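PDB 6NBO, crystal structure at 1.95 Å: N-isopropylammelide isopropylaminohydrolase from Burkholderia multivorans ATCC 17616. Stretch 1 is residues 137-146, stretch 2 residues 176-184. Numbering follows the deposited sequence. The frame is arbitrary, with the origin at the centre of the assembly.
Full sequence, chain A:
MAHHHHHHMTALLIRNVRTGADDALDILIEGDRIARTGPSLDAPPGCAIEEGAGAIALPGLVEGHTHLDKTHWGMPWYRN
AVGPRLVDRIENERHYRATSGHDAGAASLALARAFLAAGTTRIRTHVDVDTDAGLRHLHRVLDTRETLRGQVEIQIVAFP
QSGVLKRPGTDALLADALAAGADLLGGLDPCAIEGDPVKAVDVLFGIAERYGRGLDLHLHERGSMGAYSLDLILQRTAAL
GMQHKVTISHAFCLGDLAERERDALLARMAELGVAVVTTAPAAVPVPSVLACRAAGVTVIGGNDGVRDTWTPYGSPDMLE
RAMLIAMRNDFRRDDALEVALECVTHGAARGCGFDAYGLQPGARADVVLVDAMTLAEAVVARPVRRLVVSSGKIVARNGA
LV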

# COMPACT_ATOMS: atom_id res chain seq x y z
N HIS A 137 -7.42 -18.17 -1.79
CA HIS A 137 -6.97 -17.00 -1.04
C HIS A 137 -7.68 -15.74 -1.53
O HIS A 137 -8.06 -14.88 -0.74
CB HIS A 137 -5.46 -16.82 -1.15
CG HIS A 137 -4.66 -18.04 -0.79
ND1 HIS A 137 -4.82 -18.71 0.41
CD2 HIS A 137 -3.70 -18.71 -1.47
CE1 HIS A 137 -3.99 -19.73 0.45
NE2 HIS A 137 -3.30 -19.76 -0.68
N LEU A 138 -7.83 -15.61 -2.85
CA LEU A 138 -8.56 -14.47 -3.41
C LEU A 138 -9.97 -14.40 -2.84
O LEU A 138 -10.42 -13.33 -2.40
CB LEU A 138 -8.59 -14.58 -4.93
CG LEU A 138 -9.39 -13.46 -5.60
CD1 LEU A 138 -8.75 -12.10 -5.27
CD2 LEU A 138 -9.48 -13.69 -7.11
N HIS A 139 -10.70 -15.51 -2.86
CA HIS A 139 -12.07 -15.50 -2.35
C HIS A 139 -12.13 -15.08 -0.89
O HIS A 139 -13.05 -14.36 -0.49
CB HIS A 139 -12.72 -16.88 -2.53
CG HIS A 139 -13.07 -17.20 -3.96
ND1 HIS A 139 -13.66 -16.30 -4.81
CD2 HIS A 139 -12.89 -18.34 -4.68
CE1 HIS A 139 -13.83 -16.85 -6.00
NE2 HIS A 139 -13.38 -18.09 -5.95
N ARG A 140 -11.16 -15.51 -0.07
CA ARG A 140 -11.17 -15.10 1.34
C ARG A 140 -10.93 -13.61 1.49
O ARG A 140 -11.58 -12.95 2.31
CB ARG A 140 -10.13 -15.90 2.12
CG ARG A 140 -10.34 -17.43 2.12
CD ARG A 140 -11.61 -17.86 2.84
NE ARG A 140 -12.83 -17.57 2.09
CZ ARG A 140 -13.38 -18.37 1.18
NH1 ARG A 140 -14.49 -18.00 0.56
NH2 ARG A 140 -12.82 -19.54 0.89
N VAL A 141 -9.99 -13.05 0.73
CA VAL A 141 -9.75 -11.61 0.81
C VAL A 141 -10.92 -10.83 0.23
O VAL A 141 -11.27 -9.76 0.73
CB VAL A 141 -8.41 -11.26 0.13
CG1 VAL A 141 -8.20 -9.74 0.13
CG2 VAL A 141 -7.27 -11.96 0.86
N LEU A 142 -11.56 -11.36 -0.83
CA LEU A 142 -12.77 -10.69 -1.34
C LEU A 142 -13.87 -10.65 -0.30
O LEU A 142 -14.61 -9.66 -0.20
CB LEU A 142 -13.27 -11.39 -2.62
CG LEU A 142 -12.40 -11.23 -3.87
CD1 LEU A 142 -12.87 -12.19 -4.94
CD2 LEU A 142 -12.41 -9.80 -4.40
N ASP A 143 -14.03 -11.73 0.49
CA ASP A 143 -14.98 -11.71 1.60
C ASP A 143 -14.63 -10.60 2.58
O ASP A 143 -15.51 -9.85 3.03
CB ASP A 143 -14.98 -13.05 2.35
CG ASP A 143 -15.58 -14.20 1.55
OD1 ASP A 143 -16.30 -13.95 0.56
OD2 ASP A 143 -15.34 -15.36 1.95
N THR A 144 -13.35 -10.52 2.96
CA THR A 144 -12.92 -9.47 3.87
C THR A 144 -13.22 -8.09 3.30
O THR A 144 -13.72 -7.22 4.02
CB THR A 144 -11.42 -9.62 4.16
OG1 THR A 144 -11.22 -10.73 5.04
CG2 THR A 144 -10.87 -8.35 4.80
N ARG A 145 -12.93 -7.89 2.01
CA ARG A 145 -13.21 -6.59 1.39
C ARG A 145 -14.70 -6.25 1.45
O ARG A 145 -15.06 -5.10 1.74
CB ARG A 145 -12.71 -6.60 -0.05
CG ARG A 145 -13.05 -5.34 -0.84
CD ARG A 145 -12.18 -5.24 -2.09
NE ARG A 145 -12.70 -5.97 -3.25
CZ ARG A 145 -12.09 -5.99 -4.43
NH1 ARG A 145 -10.95 -5.33 -4.57
NH2 ARG A 145 -12.59 -6.66 -5.47
N GLU A 146 -15.57 -7.22 1.18
CA GLU A 146 -17.00 -6.95 1.25
C GLU A 146 -17.44 -6.61 2.68
O GLU A 146 -18.25 -5.70 2.88
CB GLU A 146 -17.79 -8.15 0.72
CG GLU A 146 -19.30 -7.92 0.70
CD GLU A 146 -19.71 -6.76 -0.19
OE1 GLU A 146 -18.98 -6.47 -1.17
OE2 GLU A 146 -20.76 -6.14 0.08
N ASP A 176 -8.79 -15.70 -14.51
CA ASP A 176 -9.96 -15.95 -13.66
C ASP A 176 -9.95 -15.05 -12.44
O ASP A 176 -11.02 -14.60 -11.99
CB ASP A 176 -9.99 -17.41 -13.21
CG ASP A 176 -10.26 -18.36 -14.35
OD1 ASP A 176 -10.64 -17.89 -15.44
OD2 ASP A 176 -10.09 -19.58 -14.15
N ALA A 177 -8.77 -14.77 -11.88
CA ALA A 177 -8.70 -13.91 -10.70
C ALA A 177 -9.16 -12.50 -11.02
O ALA A 177 -9.92 -11.89 -10.26
CB ALA A 177 -7.27 -13.89 -10.15
N LEU A 178 -8.69 -11.95 -12.14
CA LEU A 178 -9.16 -10.62 -12.56
C LEU A 178 -10.67 -10.63 -12.78
O LEU A 178 -11.37 -9.72 -12.32
CB LEU A 178 -8.43 -10.18 -13.82
CG LEU A 178 -6.91 -10.09 -13.70
CD1 LEU A 178 -6.31 -9.61 -15.02
CD2 LEU A 178 -6.51 -9.17 -12.56
N ALA A 179 -11.18 -11.65 -13.46
CA ALA A 179 -12.62 -11.74 -13.68
C ALA A 179 -13.37 -11.83 -12.36
O ALA A 179 -14.50 -11.34 -12.26
CB ALA A 179 -12.94 -12.95 -14.55
N ALA A 180 -12.78 -12.45 -11.35
CA ALA A 180 -13.49 -12.66 -10.09
C ALA A 180 -13.43 -11.46 -9.16
O ALA A 180 -14.12 -11.46 -8.14
CB ALA A 180 -12.92 -13.88 -9.36
N GLY A 181 -12.62 -10.45 -9.46
CA GLY A 181 -12.63 -9.28 -8.61
C GLY A 181 -11.27 -8.73 -8.25
O GLY A 181 -11.19 -7.64 -7.68
N ALA A 182 -10.18 -9.44 -8.55
CA ALA A 182 -8.87 -8.85 -8.38
C ALA A 182 -8.77 -7.61 -9.27
O ALA A 182 -9.24 -7.62 -10.41
CB ALA A 182 -7.75 -9.85 -8.70
N ASP A 183 -8.19 -6.54 -8.73
CA ASP A 183 -8.14 -5.28 -9.46
C ASP A 183 -6.95 -5.22 -10.41
O ASP A 183 -7.05 -4.65 -11.51
CB ASP A 183 -8.07 -4.12 -8.48
CG ASP A 183 -9.21 -4.16 -7.53
OD1 ASP A 183 -10.34 -3.98 -8.01
OD2 ASP A 183 -9.00 -4.47 -6.35
N LEU A 184 -5.82 -5.78 -10.00
CA LEU A 184 -4.55 -5.59 -10.68
C LEU A 184 -3.89 -6.94 -10.87
O LEU A 184 -4.12 -7.88 -10.09
CB LEU A 184 -3.60 -4.68 -9.87
CG LEU A 184 -4.09 -3.24 -9.68
CD1 LEU A 184 -3.34 -2.57 -8.56
CD2 LEU A 184 -3.91 -2.47 -10.97

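The end of a helix leaves backbone carbonyls without amide partners, and a neighbouring helix can cover the end with apolar side chains and give a donor to a free carbonyl. The pair formed by residues 137-146 and 176-184 illustrates the principle. The two helices run nearly parallel, at 16°, with their axes 11.0 Å apart at closest approach, and the contact buries 290 Å² in all.

Apolar packing centres on Leu138, which the other stretch covers most (64 Å²); it is buried, as are Ala177 and Ala182. Its CB points toward the second stretch, and the t, p rotamer spreads the two methyls among three alanines: CD2 lies 3.8 Å from Ala177 CB and 4.1 Å from Ala180 CB, while CD1 lies 4.2 Å from Ala182 CB. The small alanine side chains leave room for the branched leucine between the backbones. Leu138 CD2 also lies 3.7 Å from Ala177 O. One turn later Leu142 also meets main chain, its CD1 3.5 Å from Ala180 O and its CD2 4.1 Å from Gly181 O.

The backbone turn is a Schellman motif. Gly181 takes a positive phi of 136°, and Ala182 N donates to Ala177 O at 3.0 Å, with a further bond from Gly181 N to Leu178 O at 3.2 Å. Glycine suits this position twice over: a CB would be jammed against the preceding carbonyl oxygen, and it would also sit only 3.1 Å from Leu142 CD2.

Polar bonding belongs to Arg145, nearly one turn beyond Leu142. Its chi1 and chi2 are both t, carrying the guanidinium out to the turn, where two acceptors lie at its edge, near its plane. NH2 donates to Gly181 O at 2.8 Å; NH1 donates to Asp183 OD2, also at 2.8 Å, within a salt bridge. Arginine suits the site because one planar group can serve carbonyl and carboxylate together.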